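Local coordinates for protein minor fimbrium subunit Mfa5 (Porphyromonas gingivalis ATCC 33277, PDB 6TO1) that serves as an accessory subunit of the minor fimbriae, surface pili that mediate biofilm formation and adhesion to host cells and other oral bacteria, at residues Gly420-Lys424 and Tyr469-Asp474. Residues are numbered along the deposited sequence.
Sequences GFIVK and YRIYAD
Start with two extended strands, F421-V423 and Y469-A473, running antiparallel (145° between directions, axes 4.5 Å apart at closest). I422 and Y472 form the hydrogen-bonded pair: I422 N reaches Y472 O at 3.0 Å, and Y472 N returns to I422 O at 2.8 Å. F421 with A473 and V423 with I471 are the flanking non-hydrogen-bonded pairs, CA-CA 4.7 and 4.4 Å. Two more bonds extend the pairing: D474 N to G420 O and K424 N to R470 O, both 2.8 Å. G420 sits at phi 96°, where a CB would jam against the preceding carbonyl.

F421 (m), V423 (t), I471 (p) and A473 share the buried face; F421 CD1 meets I471 CD1 at 4.0 Å. On the opposite face K424, extended t, t, t and turned p at chi4, donates from NZ to Y472 (m) OH at 2.8 Å. That ammonium also salt-bridges E106, while Y472 OH bonds D104 and R470 pairs with D104 and D112. K450 NZ takes F421 O; D415 takes Y469 OH.

D474 OD1 N-caps helix 475-480 through Y477 N. Strand 463-473 is the shared central strand of an antiparallel sheet, between 421-423 and 110-119, uniting chain from before and after the von Willebrand factor A domain.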
ATOM      1  N   GLY A 420       3.249   5.882  36.361  1.00 22.74           N
ATOM      2  CA  GLY A 420       2.055   6.516  36.847  1.00 21.55           C
ATOM      3  C   GLY A 420       0.777   5.999  36.239  1.00 26.27           C
ATOM      4  O   GLY A 420      -0.299   6.333  36.742  1.00 24.83           O
ATOM      5  N   PHE A 421       0.855   5.187  35.190  1.00 22.92           N
ATOM      6  CA  PHE A 421      -0.328   4.673  34.506  1.00 23.81           C
ATOM      7  C   PHE A 421      -0.283   3.161  34.407  1.00 25.90           C
ATOM      8  O   PHE A 421       0.777   2.562  34.220  1.00 25.93           O
ATOM      9  CB  PHE A 421      -0.447   5.346  33.127  1.00 22.06           C
ATOM     10  CG  PHE A 421      -0.566   6.822  33.235  1.00 23.15           C
ATOM     11  CD1 PHE A 421      -1.799   7.415  33.461  1.00 20.84           C
ATOM     12  CD2 PHE A 421       0.565   7.614  33.220  1.00 24.93           C
ATOM     13  CE1 PHE A 421      -1.902   8.769  33.640  1.00 22.21           C
ATOM     14  CE2 PHE A 421       0.473   8.976  33.393  1.00 26.96           C
ATOM     15  CZ  PHE A 421      -0.761   9.561  33.589  1.00 24.00           C
ATOM     16  N   ILE A 422      -1.446   2.547  34.585  1.00 20.31           N
ATOM     17  CA  ILE A 422      -1.586   1.104  34.463  1.00 23.71           C
ATOM     18  C   ILE A 422      -2.674   0.793  33.449  1.00 19.97           C
ATOM     19  O   ILE A 422      -3.595   1.585  33.231  1.00 23.92           O
ATOM     20  CB  ILE A 422      -1.897   0.471  35.824  1.00 26.72           C
ATOM     21  CG1 ILE A 422      -3.207   1.011  36.358  1.00 27.74           C
ATOM     22  CG2 ILE A 422      -0.794   0.797  36.834  1.00 28.47           C
ATOM     23  CD1 ILE A 422      -3.507   0.513  37.782  1.00 49.63           C
ATOM     24  N   VAL A 423      -2.530  -0.350  32.804  1.00 22.61           N
ATOM     25  CA  VAL A 423      -3.439  -0.768  31.755  1.00 27.76           C
ATOM     26  C   VAL A 423      -4.538  -1.596  32.393  1.00 27.91           C
ATOM     27  O   VAL A 423      -4.266  -2.567  33.104  1.00 27.18           O
ATOM     28  CB  VAL A 423      -2.710  -1.563  30.660  1.00 28.73           C
ATOM     29  CG1 VAL A 423      -3.700  -1.923  29.561  1.00 21.95           C
ATOM     30  CG2 VAL A 423      -1.570  -0.762  30.073  1.00 22.68           C
ATOM     31  N   LYS A 424      -5.778  -1.197  32.153  1.00 23.56           N
ATOM     32  CA  LYS A 424      -6.923  -1.895  32.719  1.00 32.75           C
ATOM     33  C   LYS A 424      -6.855  -3.372  32.370  1.00 31.34           C
ATOM     34  O   LYS A 424      -6.617  -3.741  31.220  1.00 27.59           O
ATOM     35  CB  LYS A 424      -8.204  -1.257  32.181  1.00 32.79           C
ATOM     36  CG  LYS A 424      -9.499  -1.865  32.725  1.00 36.72           C
ATOM     37  CD  LYS A 424     -10.703  -1.121  32.186  1.00 40.82           C
ATOM     38  CE  LYS A 424     -12.030  -1.703  32.695  1.00 44.77           C
ATOM     39  NZ  LYS A 424     -12.144  -1.582  34.166  1.00 60.75           N
ATOM     40  N   TYR A 469      -6.586   0.385  24.223  1.00 21.71           N
ATOM     41  CA  TYR A 469      -6.572  -0.107  25.597  1.00 22.98           C
ATOM     42  C   TYR A 469      -6.853   1.057  26.529  1.00 27.76           C
ATOM     43  O   TYR A 469      -6.530   2.207  26.224  1.00 21.86           O
ATOM     44  CB  TYR A 469      -5.224  -0.772  25.952  1.00 22.70           C
ATOM     45  CG  TYR A 469      -3.992   0.092  25.778  1.00 19.54           C
ATOM     46  CD1 TYR A 469      -3.498   0.851  26.831  1.00 19.37           C
ATOM     47  CD2 TYR A 469      -3.302   0.151  24.558  1.00 17.39           C
ATOM     48  CE1 TYR A 469      -2.367   1.651  26.687  1.00 23.96           C
ATOM     49  CE2 TYR A 469      -2.157   0.963  24.412  1.00 20.57           C
ATOM     50  CZ  TYR A 469      -1.689   1.696  25.475  1.00 22.39           C
ATOM     51  OH  TYR A 469      -0.561   2.491  25.369  1.00 24.33           O
ATOM     52  N   ARG A 470      -7.441   0.750  27.684  1.00 23.83           N
ATOM     53  CA  ARG A 470      -7.721   1.751  28.704  1.00 21.76           C
ATOM     54  C   ARG A 470      -6.604   1.790  29.739  1.00 20.40           C
ATOM     55  O   ARG A 470      -6.096   0.744  30.165  1.00 20.74           O
ATOM     56  CB  ARG A 470      -9.052   1.467  29.401  1.00 27.49           C
ATOM     57  CG  ARG A 470      -9.483   2.556  30.368  1.00 25.89           C
ATOM     58  CD  ARG A 470     -10.982   2.506  30.692  1.00 30.74           C
ATOM     59  NE  ARG A 470     -11.779   2.863  29.525  1.00 25.46           N
ATOM     60  CZ  ARG A 470     -13.093   3.053  29.538  1.00 36.69           C
ATOM     61  NH1 ARG A 470     -13.778   2.936  30.676  1.00 32.42           N
ATOM     62  NH2 ARG A 470     -13.715   3.383  28.419  1.00 27.84           N
ATOM     63  N   ILE A 471      -6.208   3.002  30.107  1.00 22.78           N
ATOM     64  CA  ILE A 471      -5.245   3.215  31.180  1.00 18.62           C
ATOM     65  C   ILE A 471      -5.932   3.955  32.324  1.00 19.26           C
ATOM     66  O   ILE A 471      -6.825   4.783  32.118  1.00 23.01           O
ATOM     67  CB  ILE A 471      -3.975   3.997  30.769  1.00 20.05           C
ATOM     68  CG1 ILE A 471      -4.318   5.373  30.231  1.00 19.84           C
ATOM     69  CG2 ILE A 471      -3.146   3.201  29.775  1.00 23.82           C
ATOM     70  CD1 ILE A 471      -3.090   6.215  29.888  1.00 25.02           C
ATOM     71  N   TYR A 472      -5.457   3.683  33.532  1.00 25.56           N
ATOM     72  CA  TYR A 472      -5.848   4.434  34.708  1.00 20.70           C
ATOM     73  C   TYR A 472      -4.625   5.114  35.304  1.00 18.18           C
ATOM     74  O   TYR A 472      -3.526   4.551  35.302  1.00 21.39           O
ATOM     75  CB  TYR A 472      -6.434   3.524  35.793  1.00 23.08           C
ATOM     76  CG  TYR A 472      -7.740   2.872  35.472  1.00 24.55           C
ATOM     77  CD1 TYR A 472      -8.850   3.622  35.141  1.00 25.24           C
ATOM     78  CD2 TYR A 472      -7.866   1.492  35.521  1.00 30.89           C
ATOM     79  CE1 TYR A 472     -10.063   3.008  34.861  1.00 25.48           C
ATOM     80  CE2 TYR A 472      -9.080   0.872  35.232  1.00 38.65           C
ATOM     81  CZ  TYR A 472     -10.168   1.641  34.910  1.00 37.44           C
ATOM     82  OH  TYR A 472     -11.381   1.054  34.621  1.00 46.72           O
ATOM     83  N   ALA A 473      -4.832   6.294  35.875  1.00 21.55           N
ATOM     84  CA  ALA A 473      -3.798   6.906  36.713  1.00 23.99           C
ATOM     85  C   ALA A 473      -3.714   6.197  38.070  1.00 24.27           C
ATOM     86  O   ALA A 473      -4.739   5.891  38.684  1.00 23.06           O
ATOM     87  CB  ALA A 473      -4.084   8.385  36.930  1.00 25.17           C
ATOM     88  N   ASP A 474      -2.482   5.924  38.518  1.00 25.75           N
ATOM     89  CA  ASP A 474      -2.177   5.333  39.831  1.00 25.27           C
ATOM     90  C   ASP A 474      -1.840   6.498  40.763  1.00 22.31           C
ATOM     91  O   ASP A 474      -0.716   7.019  40.761  1.00 20.34           O
ATOM     92  CB  ASP A 474      -1.035   4.335  39.687  1.00 25.32           C
ATOM     93  CG  ASP A 474      -0.598   3.717  40.991  1.00 26.79           C
ATOM     94  OD1 ASP A 474      -0.989   4.191  42.071  1.00 26.32           O
ATOM     95  OD2 ASP A 474       0.167   2.744  40.913  1.00 30.59           O
TER